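PDB 3WEU: L-lysine 6-oxidase from Marinomonas mediterranea, which catalyses the oxidation of the epsilon-amino group of L-lysine with a cysteine tryptophylquinone cofactor, releasing ammonium and the hydrogen peroxide that makes it antibacterial. Local coordinates for residues Asn91-Trp96 with Met505-Gln510; Glu131-Ile136 with Tyr162-Tyr167; Ile221-Val226 with Asp500-Met505; Gly482-Arg487 with Gly495-Asp500. All coordinates share one frame; numbering follows the deposited sequence.

Contact 1 (Asn91-Trp96 with Met505-Gln510); sequences NKKAAW and MACPWQ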
# COMPACT_ATOMS: atom_id res chain seq x y z
N ASN A 91 13.26 -27.20 -3.40
CA ASN A 91 12.02 -26.50 -3.17
C ASN A 91 11.52 -26.08 -4.49
O ASN A 91 12.12 -25.17 -5.14
CB ASN A 91 12.30 -25.30 -2.28
CG ASN A 91 11.09 -24.44 -2.02
OD1 ASN A 91 10.32 -24.08 -2.91
ND2 ASN A 91 10.99 -24.00 -0.81
N LYS A 92 10.39 -26.65 -4.88
CA LYS A 92 9.79 -26.30 -6.19
C LYS A 92 8.65 -25.34 -6.09
O LYS A 92 7.93 -25.13 -7.10
CB LYS A 92 9.26 -27.59 -6.81
CG LYS A 92 10.25 -28.42 -7.56
CD LYS A 92 9.55 -29.57 -8.17
CE LYS A 92 10.37 -30.43 -9.12
NZ LYS A 92 9.50 -31.45 -9.77
N LYS A 93 8.42 -24.75 -4.90
CA LYS A 93 7.21 -24.03 -4.68
C LYS A 93 7.05 -22.84 -5.69
O LYS A 93 5.97 -22.56 -6.14
CB LYS A 93 7.14 -23.40 -3.30
CG LYS A 93 7.17 -24.39 -2.15
CD LYS A 93 6.94 -23.61 -0.84
CE LYS A 93 6.90 -24.58 0.35
NZ LYS A 93 6.52 -23.93 1.61
N ALA A 94 8.12 -22.09 -5.90
CA ALA A 94 8.03 -20.90 -6.78
C ALA A 94 7.71 -21.27 -8.25
O ALA A 94 7.25 -20.44 -9.01
CB ALA A 94 9.27 -20.03 -6.69
N ALA A 95 7.94 -22.50 -8.60
CA ALA A 95 7.72 -23.04 -9.93
C ALA A 95 6.38 -23.74 -10.09
O ALA A 95 6.02 -24.11 -11.20
CB ALA A 95 8.83 -24.02 -10.22
N TRP A 96 5.61 -23.92 -8.99
CA TRP A 96 4.37 -24.64 -9.08
C TRP A 96 3.16 -23.73 -9.30
O TRP A 96 3.25 -22.49 -9.48
CB TRP A 96 4.20 -25.58 -7.86
CG TRP A 96 3.23 -26.80 -8.15
CD1 TRP A 96 2.09 -27.12 -7.49
CD2 TRP A 96 3.37 -27.77 -9.19
NE1 TRP A 96 1.52 -28.21 -8.00
CE2 TRP A 96 2.27 -28.63 -9.08
CE3 TRP A 96 4.30 -27.97 -10.23
CZ2 TRP A 96 2.07 -29.69 -9.94
CZ3 TRP A 96 4.10 -29.00 -11.11
CH2 TRP A 96 3.00 -29.88 -10.95
N MET A 505 2.48 -26.21 -1.19
CA MET A 505 2.21 -25.45 0.01
C MET A 505 2.47 -23.97 -0.24
O MET A 505 3.05 -23.60 -1.28
CB MET A 505 3.10 -25.92 1.18
CG MET A 505 3.19 -27.41 1.41
SD MET A 505 1.59 -28.25 1.39
CE MET A 505 1.05 -27.81 3.03
N ALA A 506 2.06 -23.13 0.70
CA ALA A 506 2.24 -21.70 0.50
C ALA A 506 3.71 -21.35 0.36
O ALA A 506 4.61 -21.96 0.96
CB ALA A 506 1.61 -20.88 1.61
N CYS A 507 3.93 -20.34 -0.45
CA CYS A 507 5.26 -19.79 -0.73
C CYS A 507 5.26 -18.32 -0.43
O CYS A 507 4.75 -17.49 -1.25
CB CYS A 507 5.58 -20.05 -2.19
SG CYS A 507 7.30 -19.61 -2.54
N PRO A 508 5.79 -17.92 0.77
CA PRO A 508 6.43 -18.71 1.80
C PRO A 508 5.42 -19.35 2.78
O PRO A 508 4.28 -18.91 2.89
CB PRO A 508 7.26 -17.69 2.55
CG PRO A 508 6.41 -16.49 2.50
CD PRO A 508 5.72 -16.51 1.15
N TRP A 509 5.89 -20.38 3.50
CA TRP A 509 5.06 -21.19 4.42
C TRP A 509 4.42 -20.38 5.51
O TRP A 509 3.33 -20.71 5.97
CB TRP A 509 5.86 -22.29 5.06
CG TRP A 509 6.94 -21.82 5.98
CD1 TRP A 509 8.23 -21.60 5.66
CD2 TRP A 509 6.81 -21.55 7.37
NE1 TRP A 509 8.93 -21.18 6.76
CE2 TRP A 509 8.07 -21.10 7.83
CE3 TRP A 509 5.75 -21.61 8.27
CZ2 TRP A 509 8.32 -20.83 9.15
CZ3 TRP A 509 5.99 -21.26 9.57
CH2 TRP A 509 7.26 -20.89 10.00
N GLN A 510 5.05 -19.30 5.89
CA GLN A 510 4.49 -18.45 6.98
C GLN A 510 3.08 -17.94 6.62
O GLN A 510 2.33 -17.60 7.50
CB GLN A 510 5.41 -17.31 7.37
CG GLN A 510 6.72 -17.68 8.01
CD GLN A 510 7.86 -17.91 7.00
OE1 GLN A 510 7.64 -18.08 5.78
NE2 GLN A 510 9.08 -17.87 7.50
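Lys93 lies across the backbone of Met505-Gln510 and makes nearly all of this buried contact. Ahead of it, Asn91 accepts the amide of Lys93 on OD1 at 2.8 Å, an Asx turn that leads into the 3-10 segment 93-95. With CG of Lys93 beside its own backbone N (chi1 -62°) and the chain extended from there on, the side chain runs out as a straight rod. Its root meets Cys507, CB to CB at 3.9 Å, and CD and CE pass the carbonyl of Ala506. At the tip, NZ of Lys93 donates to O of Ala506 at 2.8 Å, nearly along the C=O axis (161° at the oxygen). CB of Met505 and CB of Trp509 also lie against the ammonium, 4.0 and 3.9 Å from NZ of Lys93, and Asp219 supplies a salt bridge that would balance its charge. Ala94 adds a looser touch, its N 4.3 Å from SG of Cys507. The contact joins the turn after strand 80-91, in the N-terminal family region, to the cis-proline loop before helix 510-515, in the C-terminal one. Strand 217-219 borders both segments, with Ala94 against Tyr218 and Pro508 against Trp217, while helix 619-625 packs on Pro508.

Contact 2 (Glu131-Ile136 with Tyr162-Tyr167); sequences ERQSLI and YLHPSY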
# COMPACT_ATOMS: atom_id res chain seq x y z
N GLU A 131 13.25 -20.89 -17.67
CA GLU A 131 12.97 -19.84 -16.68
C GLU A 131 12.16 -20.42 -15.49
O GLU A 131 12.34 -20.02 -14.36
CB GLU A 131 12.13 -18.70 -17.28
CG GLU A 131 12.64 -17.98 -18.55
CD GLU A 131 11.68 -16.84 -18.98
OE1 GLU A 131 10.48 -17.08 -19.37
OE2 GLU A 131 12.11 -15.69 -18.89
N ARG A 132 11.24 -21.32 -15.77
CA ARG A 132 10.53 -22.01 -14.69
C ARG A 132 11.49 -22.84 -13.88
O ARG A 132 11.41 -22.90 -12.69
CB ARG A 132 9.49 -22.97 -15.20
CG ARG A 132 8.47 -22.44 -16.19
CD ARG A 132 7.55 -21.44 -15.58
NE ARG A 132 6.83 -21.93 -14.38
CZ ARG A 132 6.27 -21.09 -13.54
NH1 ARG A 132 6.28 -19.78 -13.83
NH2 ARG A 132 5.68 -21.54 -12.42
N GLN A 133 12.42 -23.52 -14.52
CA GLN A 133 13.33 -24.35 -13.78
C GLN A 133 14.20 -23.50 -12.85
O GLN A 133 14.57 -23.96 -11.76
CB GLN A 133 14.14 -25.30 -14.69
CG GLN A 133 15.11 -26.22 -13.95
CD GLN A 133 16.13 -26.90 -14.86
OE1 GLN A 133 17.02 -26.24 -15.40
NE2 GLN A 133 16.05 -28.19 -14.97
N SER A 134 14.46 -22.25 -13.18
CA SER A 134 15.38 -21.50 -12.35
C SER A 134 14.64 -20.94 -11.10
O SER A 134 15.23 -20.46 -10.15
CB SER A 134 16.10 -20.42 -13.17
OG SER A 134 15.20 -19.36 -13.31
N LEU A 135 13.33 -21.06 -11.11
CA LEU A 135 12.53 -20.68 -9.96
C LEU A 135 12.67 -21.69 -8.80
O LEU A 135 12.40 -21.34 -7.64
CB LEU A 135 11.04 -20.56 -10.37
CG LEU A 135 10.71 -19.34 -11.26
CD1 LEU A 135 9.26 -19.49 -11.76
CD2 LEU A 135 10.91 -18.05 -10.46
N ILE A 136 13.09 -22.91 -9.13
CA ILE A 136 13.24 -23.98 -8.21
C ILE A 136 14.48 -23.66 -7.40
O ILE A 136 15.48 -23.13 -7.92
CB ILE A 136 13.50 -25.32 -8.92
CG1 ILE A 136 12.35 -25.64 -9.85
CG2 ILE A 136 13.73 -26.50 -7.96
CD1 ILE A 136 12.48 -26.90 -10.61
N TYR A 162 26.75 -31.24 -11.02
CA TYR A 162 25.37 -30.81 -10.96
C TYR A 162 25.23 -29.59 -11.84
O TYR A 162 25.52 -28.45 -11.45
CB TYR A 162 24.84 -30.58 -9.49
CG TYR A 162 23.31 -30.71 -9.50
CD1 TYR A 162 22.48 -29.61 -9.50
CD2 TYR A 162 22.72 -31.93 -9.53
CE1 TYR A 162 21.09 -29.73 -9.57
CE2 TYR A 162 21.36 -32.07 -9.62
CZ TYR A 162 20.53 -30.99 -9.63
OH TYR A 162 19.17 -31.18 -9.69
N LEU A 163 24.74 -29.82 -13.04
CA LEU A 163 24.87 -28.83 -14.07
C LEU A 163 23.86 -27.71 -13.95
O LEU A 163 24.09 -26.61 -14.48
CB LEU A 163 24.77 -29.51 -15.44
CG LEU A 163 25.83 -30.55 -15.74
CD1 LEU A 163 25.67 -31.11 -17.18
CD2 LEU A 163 27.19 -29.92 -15.51
N HIS A 164 22.73 -27.96 -13.28
CA HIS A 164 21.67 -26.94 -13.28
C HIS A 164 21.15 -26.57 -11.90
O HIS A 164 19.98 -26.78 -11.61
CB HIS A 164 20.49 -27.37 -14.11
CG HIS A 164 20.80 -27.43 -15.55
ND1 HIS A 164 21.07 -28.62 -16.18
CD2 HIS A 164 20.94 -26.46 -16.47
CE1 HIS A 164 21.33 -28.37 -17.45
NE2 HIS A 164 21.28 -27.07 -17.65
N PRO A 165 22.01 -25.98 -11.10
CA PRO A 165 21.54 -25.52 -9.81
C PRO A 165 20.73 -24.28 -9.99
O PRO A 165 20.89 -23.58 -10.99
CB PRO A 165 22.85 -25.21 -9.06
CG PRO A 165 23.86 -24.88 -10.16
CD PRO A 165 23.47 -25.82 -11.28
N SER A 166 19.88 -23.94 -9.02
CA SER A 166 19.13 -22.65 -9.09
C SER A 166 18.79 -22.23 -7.69
O SER A 166 18.66 -23.09 -6.79
CB SER A 166 17.84 -22.80 -9.91
OG SER A 166 17.26 -24.09 -9.72
N TYR A 167 18.64 -20.93 -7.51
CA TYR A 167 18.25 -20.38 -6.24
C TYR A 167 18.09 -18.91 -6.43
O TYR A 167 18.57 -18.40 -7.42
CB TYR A 167 19.28 -20.66 -5.15
CG TYR A 167 20.67 -20.17 -5.42
CD1 TYR A 167 21.07 -18.90 -5.01
CD2 TYR A 167 21.59 -21.00 -6.06
CE1 TYR A 167 22.36 -18.46 -5.24
CE2 TYR A 167 22.88 -20.55 -6.32
CZ TYR A 167 23.23 -19.30 -5.91
OH TYR A 167 24.54 -18.91 -6.14
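Ser166 and Ile136 are joined by the one hydrogen bond of this contact, from OG of Ser166 to O of Ile136 at 2.7 Å. The hydroxyl comes to the carbonyl from above its plane, 45° out of it, with an angle of 131° at the oxygen. A chi1 of 35° sets OG of Ser166 between its own N and carbonyl carbon. CB of Ser166 independently lies 3.1 Å from O of Ile136 and 3.5 Å from O of Ser134.

A second, weaker touch lies beside the first. The extended side chain of Gln133 crosses that of His164 at about a right angle, and OE1 of Gln133 rests 3.9 Å from CB of His164, oblique to the imidazole. What positions this amide is its other end, where NE2 of Gln133 donates to the backbone carbonyls of Leu483 and Asn481.

Further out, the chain leaving helix 129-134 enters strand 137-145, and the loop 162-167 is tied to that strand by a backbone bond between Ser166 and Asp138 and by OH of Tyr162 on Asp138. The ring of Tyr162 also meets His88 with the planes about perpendicular. The chemistry is mostly that of main-chain carbonyls in the turn that leads from helix 129-134 to strand 137-145: a single serine hydroxyl satisfies the oxygen of Ile136, while Ser134 and His164 remain exposed at the margin.

Contact 3 (Ile221-Val226 with Asp500-Met505); sequences ISDGSV and DLTKRM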
# COMPACT_ATOMS: atom_id res chain seq x y z
N ILE A 221 11.94 -24.26 3.04
CA ILE A 221 11.32 -25.58 3.07
C ILE A 221 11.88 -26.37 1.92
O ILE A 221 12.24 -25.78 0.92
CB ILE A 221 9.76 -25.46 2.96
CG1 ILE A 221 9.16 -24.80 4.20
CG2 ILE A 221 9.09 -26.79 2.64
CD1 ILE A 221 9.16 -25.75 5.43
N SER A 222 11.94 -27.70 2.06
CA SER A 222 12.33 -28.57 0.97
C SER A 222 11.88 -29.98 1.25
O SER A 222 11.45 -30.32 2.38
CB SER A 222 13.86 -28.59 0.79
OG SER A 222 14.48 -29.26 1.87
N ASP A 223 11.96 -30.81 0.24
CA ASP A 223 11.83 -32.25 0.42
C ASP A 223 12.59 -32.97 -0.71
O ASP A 223 12.95 -32.32 -1.70
CB ASP A 223 10.34 -32.67 0.36
CG ASP A 223 9.74 -32.58 -1.03
OD1 ASP A 223 9.32 -31.48 -1.40
OD2 ASP A 223 9.65 -33.65 -1.73
N GLY A 224 12.85 -34.26 -0.52
CA GLY A 224 13.53 -35.05 -1.53
C GLY A 224 14.02 -36.39 -1.14
O GLY A 224 13.65 -36.95 -0.12
N SER A 225 14.85 -36.97 -2.02
CA SER A 225 15.17 -38.34 -1.95
C SER A 225 16.33 -38.61 -1.03
O SER A 225 17.26 -37.77 -0.89
CB SER A 225 15.59 -38.84 -3.35
OG SER A 225 16.66 -38.06 -3.87
N VAL A 226 16.29 -39.81 -0.46
CA VAL A 226 17.34 -40.32 0.39
C VAL A 226 17.80 -41.59 -0.28
O VAL A 226 17.00 -42.46 -0.50
CB VAL A 226 16.92 -40.61 1.84
CG1 VAL A 226 18.04 -41.24 2.67
CG2 VAL A 226 16.50 -39.30 2.49
N ASP A 500 8.80 -32.35 -4.76
CA ASP A 500 7.43 -32.66 -5.11
C ASP A 500 6.46 -32.70 -3.93
O ASP A 500 5.28 -32.33 -4.07
CB ASP A 500 7.34 -33.93 -5.95
CG ASP A 500 7.69 -33.67 -7.43
OD1 ASP A 500 7.90 -32.51 -7.81
OD2 ASP A 500 7.77 -34.70 -8.12
N LEU A 501 6.91 -33.18 -2.77
CA LEU A 501 6.01 -33.31 -1.62
C LEU A 501 5.65 -31.99 -0.96
O LEU A 501 4.60 -31.91 -0.31
CB LEU A 501 6.53 -34.32 -0.60
CG LEU A 501 6.14 -35.76 -0.89
CD1 LEU A 501 6.50 -36.21 -2.23
CD2 LEU A 501 6.71 -36.71 0.14
N THR A 502 6.45 -30.93 -1.15
CA THR A 502 6.15 -29.64 -0.50
C THR A 502 5.78 -28.53 -1.46
O THR A 502 5.45 -27.42 -1.06
CB THR A 502 7.32 -29.18 0.40
OG1 THR A 502 8.53 -29.03 -0.36
CG2 THR A 502 7.51 -30.22 1.60
N LYS A 503 5.82 -28.77 -2.76
CA LYS A 503 5.73 -27.63 -3.66
C LYS A 503 4.39 -26.96 -3.68
O LYS A 503 4.30 -25.76 -4.02
CB LYS A 503 6.09 -28.06 -5.08
CG LYS A 503 5.14 -29.03 -5.69
CD LYS A 503 5.74 -29.68 -6.92
CE LYS A 503 4.84 -30.81 -7.46
NZ LYS A 503 5.30 -31.31 -8.81
N ARG A 504 3.35 -27.69 -3.35
CA ARG A 504 1.99 -27.13 -3.39
C ARG A 504 1.68 -26.16 -2.26
O ARG A 504 0.73 -25.38 -2.33
CB ARG A 504 0.97 -28.28 -3.36
CG ARG A 504 0.94 -29.01 -4.68
CD ARG A 504 0.07 -30.23 -4.54
NE ARG A 504 -0.10 -30.96 -5.80
CZ ARG A 504 0.80 -31.77 -6.31
NH1 ARG A 504 1.99 -31.93 -5.69
NH2 ARG A 504 0.55 -32.39 -7.47
N MET A 505 2.48 -26.21 -1.19
CA MET A 505 2.21 -25.45 0.01
C MET A 505 2.47 -23.97 -0.24
O MET A 505 3.05 -23.60 -1.28
CB MET A 505 3.10 -25.92 1.18
CG MET A 505 3.19 -27.41 1.41
SD MET A 505 1.59 -28.25 1.39
CE MET A 505 1.05 -27.81 3.03
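Asp223 faces the loop at Leu501 and Thr502 and binds it with both carboxylate oxygens, the tight part of the contact. OD1 of Asp223 is gripped twice: OG1 of Thr502 donates to its anti lone pair at 2.8 Å, and N of Thr502 comes from above the carboxylate plane at 2.9 Å. OD2 of Asp223 accepts N of Leu501 at 3.0 Å, also from above that plane, and takes a further bond from NE1 of Trp243. With four donors on a buried carboxylate, its negative charge is probably well stabilised. The side chains of Asp223 and Thr502 run antiparallel; chi1 of Thr502, 59°, sets OG1 between its own N and carbonyl carbon, where it meets OD1.

Asp223 opens strand 223-232, which lies between strands 80-91 and 237-247 in a mixed sheet, and the loop 500-505, closed by a type I turn from Thr502 to Met505, packs against the start of that strand.

The looser part is apolar and equally buried, without a solvent side. CG2 of Ile221 rests on CB of Thr502 at 3.7 Å. Beyond it, Lys503 directs NZ back to OD1 of Asp500 at 3.0 Å, a salt bridge that this oxygen shares with Lys92.

Contact 4 (Gly482-Arg487 with Gly495-Asp500); sequences GLTPER and GCEPGD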
# COMPACT_ATOMS: atom_id res chain seq x y z
N GLY A 482 18.73 -31.48 -14.34
CA GLY A 482 18.04 -30.73 -13.31
C GLY A 482 16.64 -31.29 -13.15
O GLY A 482 16.30 -32.41 -13.64
N LEU A 483 15.83 -30.53 -12.40
CA LEU A 483 14.52 -30.98 -12.03
C LEU A 483 13.50 -30.50 -13.02
O LEU A 483 13.76 -29.56 -13.75
CB LEU A 483 14.16 -30.43 -10.63
CG LEU A 483 15.02 -31.03 -9.52
CD1 LEU A 483 14.74 -30.28 -8.22
CD2 LEU A 483 14.82 -32.54 -9.31
N THR A 484 12.31 -31.11 -13.02
CA THR A 484 11.32 -30.81 -14.10
C THR A 484 10.24 -29.89 -13.53
O THR A 484 9.44 -30.32 -12.72
CB THR A 484 10.72 -32.08 -14.63
OG1 THR A 484 11.70 -33.13 -14.68
CG2 THR A 484 9.98 -31.86 -16.01
N PRO A 485 10.26 -28.60 -13.87
CA PRO A 485 9.38 -27.68 -13.11
C PRO A 485 7.86 -27.92 -13.26
O PRO A 485 7.08 -27.82 -12.29
CB PRO A 485 9.79 -26.28 -13.65
CG PRO A 485 10.49 -26.56 -14.96
CD PRO A 485 11.22 -27.85 -14.72
N GLU A 486 7.44 -28.34 -14.43
CA GLU A 486 6.02 -28.43 -14.71
C GLU A 486 5.47 -29.82 -14.48
O GLU A 486 4.28 -30.02 -14.58
CB GLU A 486 5.69 -27.89 -16.13
CG GLU A 486 6.39 -28.53 -17.27
CD GLU A 486 7.80 -27.94 -17.44
OE1 GLU A 486 8.01 -26.80 -18.06
OE2 GLU A 486 8.68 -28.63 -16.93
N ARG A 487 6.31 -30.79 -14.13
CA ARG A 487 5.89 -32.18 -14.04
C ARG A 487 5.04 -32.42 -12.78
O ARG A 487 5.50 -32.18 -11.66
CB ARG A 487 7.09 -33.13 -13.99
CG ARG A 487 6.75 -34.58 -13.83
CD ARG A 487 7.96 -35.49 -13.90
NE ARG A 487 7.63 -36.90 -13.76
CZ ARG A 487 7.41 -37.48 -12.59
NH1 ARG A 487 7.49 -36.73 -11.48
NH2 ARG A 487 7.11 -38.77 -12.50
N GLY A 495 6.60 -41.48 -10.38
CA GLY A 495 7.39 -41.20 -9.18
C GLY A 495 7.53 -39.75 -8.90
O GLY A 495 7.14 -38.91 -9.68
N CYS A 496 8.19 -39.45 -7.77
CA CYS A 496 8.39 -38.08 -7.38
C CYS A 496 9.80 -37.63 -7.62
O CYS A 496 10.73 -38.40 -7.48
CB CYS A 496 8.11 -37.93 -5.87
SG CYS A 496 6.42 -38.43 -5.48
N GLU A 497 9.94 -36.34 -7.82
CA GLU A 497 11.23 -35.71 -7.87
C GLU A 497 11.38 -34.97 -6.57
O GLU A 497 10.37 -34.64 -5.96
CB GLU A 497 11.22 -34.64 -8.93
CG GLU A 497 11.23 -35.24 -10.31
CD GLU A 497 11.45 -34.24 -11.44
OE1 GLU A 497 11.45 -33.01 -11.22
OE2 GLU A 497 11.62 -34.73 -12.58
N PRO A 498 12.60 -34.58 -6.24
CA PRO A 498 12.88 -33.64 -5.17
C PRO A 498 12.05 -32.34 -5.32
O PRO A 498 11.92 -31.74 -6.40
CB PRO A 498 14.37 -33.37 -5.30
CG PRO A 498 14.92 -34.59 -5.89
CD PRO A 498 13.82 -35.24 -6.72
N GLY A 499 11.45 -31.91 -4.20
CA GLY A 499 10.58 -30.78 -4.20
C GLY A 499 9.12 -31.13 -4.40
O GLY A 499 8.25 -30.28 -4.11
N ASP A 500 8.80 -32.35 -4.76
CA ASP A 500 7.43 -32.66 -5.11
C ASP A 500 6.46 -32.70 -3.93
O ASP A 500 5.28 -32.33 -4.07
CB ASP A 500 7.34 -33.93 -5.95
CG ASP A 500 7.69 -33.67 -7.43
OD1 ASP A 500 7.90 -32.51 -7.81
OD2 ASP A 500 7.77 -34.70 -8.12
O HOH W 1 7.73 -34.00 -10.79
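Glu497 and Thr484 join two loops on either side of helix 489-492, the second folded into a type II turn from Glu497 to Asp500. The carboxylate of Glu497 is reached through an extended chain (chi2 -171°) and takes two bonds from Thr484, both on syn lone pairs: N of Thr484 to OE1 at 2.8 Å and nearly straight at 170°, and OG1 of Thr484 to OE2 at 2.6 Å. Lys92 adds a salt bridge on OE1. Leu483 runs antiparallel beside Glu497 and lays CD2 on CD of Pro498 at 3.9 Å.

Arg487 has CG anti to its backbone N and stays extended as far as NE, long enough to reach Gly495. Its guanidinium grips that residue end-on, NH1 and NH2 each 2.8 Å from O of Gly495, with the oxygen near its plane. Thr494 takes another bond from NH2, and Tyr472 makes a cation-pi contact. OD2 of Asp500 lies at the guanidinium edge in a long salt bridge, while accepting N of Glu497 at 2.7 Å within the turn. A water in the guanidinium plane accepts from NH1 of Arg487 and donates to O of Arg487 and, at 2.8 Å, to OD2 of Asp500.

Contacts 1, 3 and 4 are buried, whereas contact 2 lies farther out, its centre about 27 Å from the centre of the chain, and is partly exposed. Contacts 1 and 3 both fix the segment 500-510, which leads into helix 510-515, to the N-terminal family region, contact 1 by a lysine on a carbonyl and contact 3 by an aspartate on two backbone amides and a threonine hydroxyl. Contact 4 stays within the C-terminal region and is richest in charge. Lys92 ties contacts 1, 3 and 4 together through Asp500 and Glu497. Contact 2, with its single serine bond, reaches contact 1 through Arg132 to Ala95 and contact 4 through Gln133 to Leu483, but does not touch contact 3.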